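Side-chain contacts in acetoin utilization protein (Exiguobacterium sibiricum, PDB 2Q04), which is probably an acetyltransferase of the GNAT superfamily linked to acetoin utilization, its exact substrate not established: residues 151-154 / 155-158; 158-162 / 163-167. One frame throughout, in Å; residues are numbered along the deposited sequence.

Contact 1 of 2, residues 151-154 / 155-158. With EDO (1,2-ethanediol), chain J.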
loop_
_atom_site.group_PDB
_atom_site.type_symbol
_atom_site.label_atom_id
_atom_site.label_comp_id
_atom_site.label_asym_id
_atom_site.label_seq_id
_atom_site.Cartn_x
_atom_site.Cartn_y
_atom_site.Cartn_z
ATOM N N ASP A 151 16.606 -3.386 10.257
ATOM C CA ASP A 151 16.335 -1.965 10.538
ATOM C C ASP A 151 15.269 -1.460 9.584
ATOM O O ASP A 151 14.358 -0.731 9.985
ATOM C CB ASP A 151 17.612 -1.138 10.391
ATOM C CG ASP A 151 18.704 -1.588 11.332
ATOM O OD1 ASP A 151 18.395 -2.335 12.287
ATOM O OD2 ASP A 151 19.872 -1.218 11.106
ATOM N N TYR A 152 15.373 -1.869 8.319
ATOM C CA TYR A 152 14.386 -1.502 7.314
ATOM C C TYR A 152 13.025 -2.029 7.699
ATOM O O TYR A 152 12.036 -1.317 7.637
ATOM C CB TYR A 152 14.771 -2.065 5.938
ATOM C CG TYR A 152 13.877 -1.565 4.834
ATOM C CD1 TYR A 152 12.591 -2.085 4.663
ATOM C CD2 TYR A 152 14.273 -0.508 4.018
ATOM C CE1 TYR A 152 11.735 -1.589 3.689
ATOM C CE2 TYR A 152 13.424 -0.003 3.034
ATOM C CZ TYR A 152 12.154 -0.554 2.874
ATOM O OH TYR A 152 11.306 -0.061 1.910
ATOM N N ARG A 153 12.982 -3.304 8.066
ATOM C CA ARG A 153 11.738 -3.956 8.463
ATOM C C ARG A 153 11.080 -3.260 9.653
ATOM O O ARG A 153 9.879 -2.998 9.638
ATOM C CB ARG A 153 12.000 -5.443 8.782
ATOM C CG ARG A 153 10.902 -6.140 9.640
ATOM C CD ARG A 153 9.558 -6.185 8.942
ATOM N NE ARG A 153 8.497 -6.622 9.849
ATOM C CZ ARG A 153 8.189 -7.902 10.104
ATOM N NH1 ARG A 153 8.835 -8.884 9.511
ATOM N NH2 ARG A 153 7.217 -8.190 10.951
ATOM N N LYS A 154 11.875 -2.942 10.666
ATOM C CA LYS A 154 11.368 -2.287 11.867
ATOM C C LYS A 154 10.782 -0.908 11.549
ATOM O O LYS A 154 9.692 -0.569 12.013
ATOM C CB LYS A 154 12.481 -2.188 12.910
ATOM C CG LYS A 154 12.911 -3.575 13.483
ATOM C CD LYS A 154 14.336 -3.550 14.071
ATOM C CE LYS A 154 14.841 -4.963 14.354
ATOM N NZ LYS A 154 16.279 -4.993 14.752
ATOM N N ILE A 155 11.473 -0.158 10.694
ATOM C CA ILE A 155 11.023 1.177 10.279
ATOM C C ILE A 155 9.782 1.092 9.401
ATOM O O ILE A 155 8.835 1.825 9.594
ATOM C CB ILE A 155 12.154 1.926 9.523
ATOM C CG1 ILE A 155 13.314 2.218 10.486
ATOM C CG2 ILE A 155 11.632 3.215 8.930
ATOM C CD1 ILE A 155 14.629 2.509 9.801
HETATM N N MSE A 156 9.804 0.192 8.438
HETATM C CA MSE A 156 8.694 0.031 7.532
HETATM C C MSE A 156 7.441 -0.425 8.273
HETATM O O MSE A 156 6.325 -0.043 7.915
HETATM C CB MSE A 156 9.056 -0.963 6.433
HETATM C CG MSE A 156 7.932 -1.248 5.458
HETATM SE SE MSE A 156 6.696 -2.611 6.108
HETATM C CE MSE A 156 7.971 -4.145 6.283
ATOM N N GLU A 157 7.617 -1.247 9.305
ATOM C CA GLU A 157 6.458 -1.778 10.041
ATOM C C GLU A 157 5.805 -0.696 10.873
ATOM O O GLU A 157 4.589 -0.580 10.887
ATOM C CB GLU A 157 6.846 -2.981 10.920
ATOM C CG GLU A 157 5.629 -3.807 11.412
ATOM C CD GLU A 157 6.019 -4.936 12.398
ATOM O OE1 GLU A 157 7.173 -5.408 12.346
ATOM O OE2 GLU A 157 5.157 -5.345 13.214
ATOM N N LYS A 158 6.620 0.135 11.516
ATOM C CA LYS A 158 6.110 1.239 12.305
ATOM C C LYS A 158 5.423 2.300 11.416
ATOM O O LYS A 158 4.449 2.932 11.839
ATOM C CB LYS A 158 7.235 1.826 13.161
ATOM C CG LYS A 158 7.717 0.824 14.261
ATOM C CD LYS A 158 9.004 1.270 14.972
ATOM C CE LYS A 158 8.722 2.180 16.167
ATOM N NZ LYS A 158 9.904 2.259 17.095
HETATM C C1 EDO J . 9.521 -0.380 -0.057
HETATM O O1 EDO J . 8.869 -0.798 1.165
HETATM C C2 EDO J . 8.606 -0.598 -1.245
HETATM O O2 EDO J . 9.375 -0.629 -2.444
#

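Contact 2 of 2, residues 158-162 / 163-167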
loop_
_atom_site.group_PDB
_atom_site.type_symbol
_atom_site.label_atom_id
_atom_site.label_comp_id
_atom_site.label_asym_id
_atom_site.label_seq_id
_atom_site.Cartn_x
_atom_site.Cartn_y
_atom_site.Cartn_z
ATOM N N LYS A 158 6.620 0.135 11.516
ATOM C CA LYS A 158 6.110 1.239 12.305
ATOM C C LYS A 158 5.423 2.300 11.416
ATOM O O LYS A 158 4.449 2.932 11.839
ATOM C CB LYS A 158 7.235 1.826 13.161
ATOM C CG LYS A 158 7.717 0.824 14.261
ATOM C CD LYS A 158 9.004 1.270 14.972
ATOM C CE LYS A 158 8.722 2.180 16.167
ATOM N NZ LYS A 158 9.904 2.259 17.095
HETATM N N MSE A 159 5.882 2.425 10.166
HETATM C CA MSE A 159 5.223 3.282 9.207
HETATM C C MSE A 159 3.845 2.766 8.935
HETATM O O MSE A 159 2.877 3.513 8.973
HETATM C CB MSE A 159 5.999 3.334 7.908
HETATM C CG MSE A 159 5.354 4.222 6.885
HETATM SE SE MSE A 159 6.149 4.117 5.192
HETATM C CE MSE A 159 5.589 2.407 4.710
HETATM N N MSE A 160 3.762 1.469 8.616
HETATM C CA MSE A 160 2.482 0.811 8.321
HETATM C C MSE A 160 1.531 0.875 9.538
HETATM O O MSE A 160 0.328 1.034 9.385
HETATM C CB MSE A 160 2.720 -0.638 7.923
HETATM C CG MSE A 160 3.395 -0.813 6.552
HETATM SE SE MSE A 160 2.272 -0.145 5.064
HETATM C CE MSE A 160 3.362 -0.863 3.486
ATOM N N ASN A 161 2.094 0.770 10.735
ATOM C CA ASN A 161 1.309 0.868 11.962
ATOM C C ASN A 161 0.583 2.198 12.052
ATOM O O ASN A 161 -0.550 2.251 12.477
ATOM C CB ASN A 161 2.198 0.665 13.197
ATOM C CG ASN A 161 2.705 -0.801 13.343
ATOM O OD1 ASN A 161 3.661 -1.064 14.061
ATOM N ND2 ASN A 161 2.037 -1.732 12.680
ATOM N N HIS A 162 1.236 3.270 11.597
ATOM C CA HIS A 162 0.621 4.600 11.602
ATOM C C HIS A 162 -0.625 4.637 10.704
ATOM O O HIS A 162 -1.544 5.390 10.957
ATOM C CB HIS A 162 1.630 5.682 11.156
ATOM C CG HIS A 162 2.578 6.113 12.238
ATOM N ND1 HIS A 162 3.931 5.853 12.191
ATOM C CD2 HIS A 162 2.367 6.800 13.388
ATOM C CE1 HIS A 162 4.513 6.355 13.267
ATOM N NE2 HIS A 162 3.586 6.931 14.012
ATOM N N GLY A 163 -0.644 3.804 9.665
ATOM C CA GLY A 163 -1.806 3.712 8.769
ATOM C C GLY A 163 -2.875 2.749 9.286
ATOM O O GLY A 163 -3.906 2.561 8.650
ATOM N N GLY A 164 -2.603 2.111 10.426
ATOM C CA GLY A 164 -3.556 1.187 11.040
ATOM C C GLY A 164 -3.279 -0.281 10.741
ATOM O O GLY A 164 -3.971 -1.157 11.255
ATOM N N LEU A 165 -2.285 -0.549 9.893
ATOM C CA LEU A 165 -1.913 -1.929 9.564
ATOM C C LEU A 165 -1.075 -2.558 10.687
ATOM O O LEU A 165 -0.199 -1.919 11.249
ATOM C CB LEU A 165 -1.137 -1.996 8.228
ATOM C CG LEU A 165 -2.003 -1.887 6.964
ATOM C CD1 LEU A 165 -2.356 -0.443 6.681
ATOM C CD2 LEU A 165 -1.309 -2.503 5.771
ATOM N N VAL A 166 -1.346 -3.834 10.971
ATOM C CA VAL A 166 -0.649 -4.582 12.000
ATOM C C VAL A 166 -0.142 -5.895 11.426
ATOM O O VAL A 166 -0.786 -6.481 10.572
ATOM C CB VAL A 166 -1.637 -4.936 13.183
ATOM C CG1 VAL A 166 -0.888 -5.456 14.370
ATOM C CG2 VAL A 166 -2.461 -3.738 13.565
ATOM N N PHE A 167 1.001 -6.373 11.936
ATOM C CA PHE A 167 1.581 -7.633 11.498
ATOM C C PHE A 167 0.679 -8.807 11.837
ATOM O O PHE A 167 0.106 -8.862 12.925
ATOM C CB PHE A 167 2.934 -7.837 12.149
ATOM C CG PHE A 167 3.511 -9.191 11.922
ATOM C CD1 PHE A 167 4.326 -9.433 10.842
ATOM C CD2 PHE A 167 3.231 -10.238 12.800
ATOM C CE1 PHE A 167 4.863 -10.686 10.634
ATOM C CE2 PHE A 167 3.762 -11.485 12.598
ATOM C CZ PHE A 167 4.584 -11.714 11.523
#

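Contact 1 of 2, residues 151-154 / 155-158
Arg153 and Glu157 form a salt bridge one turn apart on helix 149-162, the classic i to i+4 ion pair of a helix surface. The arginine lies side-on to its mate: NE and NH2 both reach the same oxygen, with NE 3.1 Å from Glu157 OE1. The guanidinium and carboxylate planes are turned 46° apart, and both nitrogens come down on OE1 from one face of the carboxylate, not in its plane; because both converge on one oxygen, neither N-H points straight at it. A bend in the arginine chain at chi2 (63°) carries the guanidinium forward along the helix to Glu157. NH1 is engaged elsewhere, with Ala180 O, while Phe167 and Cys182 pack against the same side chain. The selenomethionine Met156, itself folded at chi2 and chi3, brings its methyl CE to 3.7 Å from Arg153 CD. Shortening Arg153 to an alanine would probably leave the Glu157 carboxylate without its paired charge and Ala180 O without this donor. On the next face, the Tyr152 ring, stacked with Trp140, meets Met156 at a slant, Tyr152 CE1 standing 3.9 Å from Met156 CB. Main-chain bonds of the same spacing run beneath, the straightest from Met156 N to Tyr152 O at 2.8 Å. On the Ile155 side, CG1 lies beside the backbone N and rests 3.2 Å from Asp151 O.

Contact 2 of 2, residues 158-162 / 163-167
Asn161 reaches across the turn that follows the helix to hold the outgoing chain: its ND2 donates to Leu165 O over 2.7 Å. The bond lies in the carbonyl plane and almost in the plane of the Asn161 amide, with an N-H...O angle of 150°. The first torsion sets CG beside the backbone N, and chi2 (162°) turns ND2, not OD1, toward Leu165 O. The same carbonyl is approached by a second hydrogen in a weaker contact, since Asn161 CA lies 3.2 Å from Leu165 O in a CA-H...O contact. The turn from Met160 to Leu165 is a Schellman motif, with Gly164 at positive phi (98°), where a CB would jam against the preceding carbonyl. Gly164 N bonds to Asn161 O, and Leu165 N returns to Met160 O over 3.1 Å. Gly163 N reaches Met160 O as well, from the opposite face of its plane, so two donors grip this oxygen. Beside these bonds is a small apolar contact, Met160 CB to Leu165 CB at 4.1 Å. The selenomethionine chain of Met160 bends at chi2, and the selenium end turns aside toward strand 95-103. Both side chains pack on Leu98 of that strand. Leu165 CB also sits 3.6 Å from Met160 O, next to the carbonyl that its own backbone N uses.

Overall arrangement
From the N terminus, the chain builds most of the mixed sheet before helix 149-162. Contact 1 lies wholly within this helix and closes no loop beyond a helical turn; contact 2 follows directly, sharing Lys158, and closes the short turn that leads into strand 166-168. The two are consecutive, neither enclosing the other, with centres about 10 Å apart. They meet again because the chain doubles back: Phe167 of contact 2 packs against Arg153 and Glu157 of contact 1. Strand 166-168 pairs antiparallel with strand 182-187, whose Cys182 and Met184 also touch the helix, so together the contacts join helix, turn and sheet edge.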